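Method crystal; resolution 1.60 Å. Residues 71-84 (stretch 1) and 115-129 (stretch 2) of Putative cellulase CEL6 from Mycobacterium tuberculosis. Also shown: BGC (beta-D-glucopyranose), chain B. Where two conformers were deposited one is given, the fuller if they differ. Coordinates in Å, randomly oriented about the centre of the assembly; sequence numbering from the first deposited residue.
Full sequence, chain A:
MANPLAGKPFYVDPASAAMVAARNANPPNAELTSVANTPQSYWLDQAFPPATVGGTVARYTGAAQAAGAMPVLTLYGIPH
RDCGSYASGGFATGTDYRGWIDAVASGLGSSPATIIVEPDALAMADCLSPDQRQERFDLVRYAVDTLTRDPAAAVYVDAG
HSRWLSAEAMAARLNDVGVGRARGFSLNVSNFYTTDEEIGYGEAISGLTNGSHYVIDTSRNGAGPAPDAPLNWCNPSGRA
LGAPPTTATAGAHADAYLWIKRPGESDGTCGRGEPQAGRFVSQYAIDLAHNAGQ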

# COMPACT_ATOMS: atom_id res chain seq x y z
N PRO A 71 7.30 9.58 5.95
CA PRO A 71 6.19 9.51 5.00
C PRO A 71 6.11 8.12 4.39
O PRO A 71 7.13 7.51 4.15
CB PRO A 71 6.56 10.55 3.96
CG PRO A 71 7.99 10.53 3.94
CD PRO A 71 8.47 10.25 5.35
N VAL A 72 4.90 7.68 4.11
CA VAL A 72 4.65 6.41 3.41
C VAL A 72 3.87 6.75 2.15
O VAL A 72 2.79 7.40 2.22
CB VAL A 72 3.85 5.40 4.26
CG1 VAL A 72 3.76 4.10 3.55
CG2 VAL A 72 4.48 5.22 5.68
N LEU A 73 4.45 6.38 1.01
CA LEU A 73 3.89 6.64 -0.31
C LEU A 73 3.59 5.28 -0.95
O LEU A 73 4.41 4.37 -0.88
CB LEU A 73 4.85 7.44 -1.18
CG LEU A 73 5.04 8.86 -0.61
CD1 LEU A 73 6.45 9.25 -0.77
CD2 LEU A 73 4.15 9.84 -1.30
N THR A 74 2.44 5.19 -1.61
CA THR A 74 2.06 4.01 -2.37
C THR A 74 1.99 4.33 -3.85
O THR A 74 1.26 5.23 -4.24
CB THR A 74 0.75 3.50 -1.87
OG1 THR A 74 0.91 3.12 -0.48
CG2 THR A 74 0.33 2.20 -2.62
N LEU A 75 2.78 3.64 -4.65
CA LEU A 75 2.76 3.86 -6.10
C LEU A 75 1.78 2.90 -6.73
O LEU A 75 1.91 1.69 -6.60
CB LEU A 75 4.18 3.68 -6.68
CG LEU A 75 5.26 4.58 -6.06
CD1 LEU A 75 6.59 4.37 -6.78
CD2 LEU A 75 4.89 6.07 -6.08
N TYR A 76 0.80 3.42 -7.47
CA TYR A 76 -0.29 2.59 -8.01
C TYR A 76 -0.62 3.07 -9.43
O TYR A 76 -1.73 3.53 -9.70
CB TYR A 76 -1.49 2.68 -7.06
CG TYR A 76 -2.62 1.67 -7.24
CD1 TYR A 76 -2.33 0.32 -7.37
CD2 TYR A 76 -3.94 2.07 -7.22
CE1 TYR A 76 -3.33 -0.64 -7.52
CE2 TYR A 76 -4.98 1.14 -7.34
CZ TYR A 76 -4.67 -0.21 -7.47
OH TYR A 76 -5.70 -1.14 -7.61
N GLY A 77 0.39 3.01 -10.30
CA GLY A 77 0.28 3.51 -11.67
C GLY A 77 0.55 2.48 -12.75
O GLY A 77 0.65 2.87 -13.92
N ILE A 78 0.69 1.21 -12.41
CA ILE A 78 1.13 0.20 -13.41
C ILE A 78 0.17 0.14 -14.60
O ILE A 78 -1.04 0.28 -14.44
CB ILE A 78 1.29 -1.21 -12.75
CG1 ILE A 78 2.24 -2.12 -13.51
CG2 ILE A 78 -0.06 -1.85 -12.53
CD1 ILE A 78 3.69 -1.69 -13.41
N PRO A 79 0.69 -0.01 -15.80
CA PRO A 79 -0.20 -0.20 -16.95
C PRO A 79 -1.09 -1.43 -16.76
O PRO A 79 -0.67 -2.43 -16.19
CB PRO A 79 0.76 -0.36 -18.13
CG PRO A 79 1.97 0.43 -17.72
CD PRO A 79 2.08 0.13 -16.24
N HIS A 80 -2.33 -1.34 -17.24
CA HIS A 80 -3.34 -2.40 -17.07
C HIS A 80 -3.63 -2.60 -15.58
O HIS A 80 -3.88 -3.72 -15.16
CB HIS A 80 -2.94 -3.74 -17.74
CG HIS A 80 -2.28 -3.55 -19.06
ND1 HIS A 80 -2.89 -2.85 -20.08
CD2 HIS A 80 -1.06 -3.90 -19.52
CE1 HIS A 80 -2.07 -2.79 -21.12
NE2 HIS A 80 -0.94 -3.41 -20.80
N ARG A 81 -3.62 -1.49 -14.82
CA ARG A 81 -3.90 -1.56 -13.38
C ARG A 81 -5.21 -2.28 -13.13
O ARG A 81 -6.19 -2.01 -13.79
CB ARG A 81 -3.91 -0.18 -12.77
CG ARG A 81 -3.83 -0.14 -11.27
CD ARG A 81 -3.87 1.27 -10.76
NE ARG A 81 -5.19 1.86 -10.87
CZ ARG A 81 -5.46 3.10 -10.55
NH1 ARG A 81 -4.52 3.91 -10.09
NH2 ARG A 81 -6.69 3.54 -10.65
N ASP A 82 -5.18 -3.19 -12.14
CA ASP A 82 -6.33 -3.94 -11.71
C ASP A 82 -6.93 -4.80 -12.81
O ASP A 82 -8.07 -5.25 -12.68
CB ASP A 82 -7.39 -3.00 -11.13
CG ASP A 82 -8.16 -3.63 -10.01
OD1 ASP A 82 -7.55 -4.32 -9.14
OD2 ASP A 82 -9.43 -3.54 -9.95
N CYS A 83 -6.17 -5.04 -13.89
CA CYS A 83 -6.68 -5.83 -15.01
C CYS A 83 -8.06 -5.34 -15.46
O CYS A 83 -8.89 -6.15 -15.85
CB CYS A 83 -6.71 -7.29 -14.64
SG CYS A 83 -5.10 -7.95 -14.14
N GLY A 84 -8.26 -4.04 -15.45
CA GLY A 84 -9.46 -3.42 -16.00
C GLY A 84 -10.70 -3.57 -15.15
O GLY A 84 -11.83 -3.32 -15.63
N ILE A 115 8.26 3.43 0.59
CA ILE A 115 7.58 3.33 -0.70
C ILE A 115 7.03 1.93 -0.85
O ILE A 115 7.79 0.98 -0.74
CB ILE A 115 8.51 3.64 -1.88
CG1 ILE A 115 9.32 4.93 -1.65
CG2 ILE A 115 7.69 3.71 -3.19
CD1 ILE A 115 8.52 6.19 -1.51
N ILE A 116 5.72 1.85 -1.06
CA ILE A 116 5.02 0.61 -1.35
C ILE A 116 4.82 0.57 -2.89
O ILE A 116 4.12 1.40 -3.46
CB ILE A 116 3.68 0.55 -0.65
CG1 ILE A 116 3.80 0.85 0.86
CG2 ILE A 116 2.99 -0.78 -0.97
CD1 ILE A 116 4.67 -0.13 1.57
N VAL A 117 5.49 -0.36 -3.55
CA VAL A 117 5.53 -0.40 -5.02
C VAL A 117 4.43 -1.33 -5.55
O VAL A 117 4.50 -2.56 -5.42
CB VAL A 117 6.89 -0.89 -5.54
CG1 VAL A 117 6.93 -0.89 -7.07
CG2 VAL A 117 8.02 -0.08 -4.99
N GLU A 118 3.44 -0.70 -6.16
CA GLU A 118 2.41 -1.36 -6.97
C GLU A 118 1.65 -2.50 -6.32
O GLU A 118 1.77 -3.66 -6.69
CB GLU A 118 3.01 -1.78 -8.31
CG GLU A 118 3.51 -0.60 -9.13
CD GLU A 118 2.43 0.39 -9.54
OE1 GLU A 118 1.21 0.06 -9.60
OE2 GLU A 118 2.81 1.55 -9.85
N PRO A 119 0.78 -2.14 -5.39
CA PRO A 119 -0.17 -3.13 -4.83
C PRO A 119 -0.82 -3.95 -5.95
O PRO A 119 -1.30 -3.35 -6.91
CB PRO A 119 -1.23 -2.25 -4.15
CG PRO A 119 -0.42 -1.08 -3.65
CD PRO A 119 0.57 -0.82 -4.79
N ASP A 120 -0.78 -5.26 -5.81
CA ASP A 120 -1.46 -6.24 -6.69
C ASP A 120 -0.72 -6.54 -7.97
O ASP A 120 -1.07 -7.50 -8.63
CB ASP A 120 -2.88 -5.86 -7.09
CG ASP A 120 -3.79 -5.52 -5.93
OD1 ASP A 120 -3.57 -6.01 -4.80
OD2 ASP A 120 -4.79 -4.77 -6.12
N ALA A 121 0.30 -5.76 -8.34
CA ALA A 121 0.83 -5.91 -9.71
C ALA A 121 1.43 -7.29 -9.95
O ALA A 121 1.13 -7.95 -10.95
CB ALA A 121 1.82 -4.82 -10.04
N LEU A 122 2.30 -7.73 -9.06
CA LEU A 122 2.94 -9.05 -9.23
C LEU A 122 1.91 -10.17 -9.03
O LEU A 122 1.95 -11.17 -9.75
CB LEU A 122 4.10 -9.26 -8.28
CG LEU A 122 5.32 -8.33 -8.46
CD1 LEU A 122 6.43 -8.73 -7.51
CD2 LEU A 122 5.81 -8.37 -9.88
N ALA A 123 1.01 -9.99 -8.07
CA ALA A 123 0.05 -11.08 -7.72
C ALA A 123 -0.99 -11.27 -8.80
O ALA A 123 -1.44 -12.40 -9.02
CB ALA A 123 -0.62 -10.80 -6.38
N MET A 124 -1.38 -10.18 -9.48
CA MET A 124 -2.45 -10.19 -10.47
C MET A 124 -1.93 -10.38 -11.90
O MET A 124 -2.71 -10.45 -12.84
CB MET A 124 -3.31 -8.93 -10.39
CG MET A 124 -4.75 -9.15 -10.86
SD MET A 124 -5.67 -7.61 -10.94
CE MET A 124 -5.78 -7.31 -9.30
N ALA A 125 -0.62 -10.52 -12.05
CA ALA A 125 0.01 -10.49 -13.38
C ALA A 125 -0.47 -11.61 -14.29
O ALA A 125 -0.37 -11.46 -15.49
CB ALA A 125 1.50 -10.50 -13.25
N ASP A 126 -1.00 -12.69 -13.73
CA ASP A 126 -1.45 -13.80 -14.57
C ASP A 126 -2.64 -13.46 -15.47
O ASP A 126 -2.91 -14.21 -16.45
CB ASP A 126 -1.81 -15.02 -13.73
CG ASP A 126 -0.61 -15.64 -13.06
OD1 ASP A 126 0.49 -15.69 -13.66
OD2 ASP A 126 -0.74 -16.21 -11.96
N CYS A 127 -3.37 -12.38 -15.19
CA CYS A 127 -4.43 -11.89 -16.09
C CYS A 127 -3.88 -11.42 -17.44
O CYS A 127 -4.61 -11.32 -18.42
CB CYS A 127 -5.23 -10.74 -15.45
SG CYS A 127 -4.43 -9.11 -15.60
N LEU A 128 -2.58 -11.13 -17.49
CA LEU A 128 -1.94 -10.61 -18.69
C LEU A 128 -1.41 -11.74 -19.58
O LEU A 128 -1.14 -12.85 -19.12
CB LEU A 128 -0.77 -9.72 -18.28
CG LEU A 128 -1.12 -8.54 -17.35
CD1 LEU A 128 0.14 -7.81 -16.91
CD2 LEU A 128 -2.04 -7.59 -18.06
N SER A 129 -1.19 -11.43 -20.85
CA SER A 129 -0.55 -12.37 -21.74
C SER A 129 0.91 -12.56 -21.31
O SER A 129 1.47 -11.71 -20.59
CB SER A 129 -0.59 -11.77 -23.15
OG SER A 129 0.37 -10.71 -23.21
C2 BGC B . -8.71 -7.21 -6.23
C3 BGC B . -7.95 -5.90 -6.04
C4 BGC B . -7.67 -5.67 -4.55
C5 BGC B . -7.00 -6.93 -3.97
C6 BGC B . -6.84 -6.83 -2.45
C1 BGC B . -7.94 -8.36 -5.57
O2 BGC B . -8.96 -7.46 -7.63
O3 BGC B . -8.65 -4.80 -6.60
O4 BGC B . -6.82 -4.53 -4.33
O5 BGC B . -7.79 -8.09 -4.20
O6 BGC B . -6.15 -7.96 -1.94
O HOH W 1 -5.11 -3.53 -8.44

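Parallel strands are often joined beyond their ends by side-chain contacts, as in this pair from a putative cellulase. The side chain of Ile115 makes apolar contacts: its CD1 lies 3.8 Å from Leu73 CD1 and its CG2 3.8 Å from Leu75 CD1, on the sheet face these residues share with Val117. Ile116 supplies the backbone ladder. Its N donates to Leu73 O (2.8 Å) and its O accepts from Leu75 N (2.9 Å), the staggered pattern expected of parallel strands. Glu118 N extends the ladder to Leu75 O (2.9 Å), while its carboxylate turns back to the chain beyond the strand, OE2 accepting from Gly77 N (2.9 Å) and OE1 from Ile78 N (3.1 Å); a buried acid satisfies two loop amides. Pro119 packs its CG 3.5 Å from Thr74 CG2, and its O lies at the edge of the Tyr76 ring, 3.4 Å from CE1. Asp120 OD2 sits 4.1 Å from Asp82 OD1, an approach of like charges mediated by a water that donates to both and accepts from Tyr76 OH. The glucose also bridges them, O4 donating to Asp120 OD2 and O3 to Asp82 OD1. Met124 SD rests 3.3 Å from Cys83 SG, beside the disulfide that joins Cys83 SG to Cys127 SG (2.0 Å) and covalently fastens the two stretches. Leu128 CD2 reaches His80 CB at 4.0 Å.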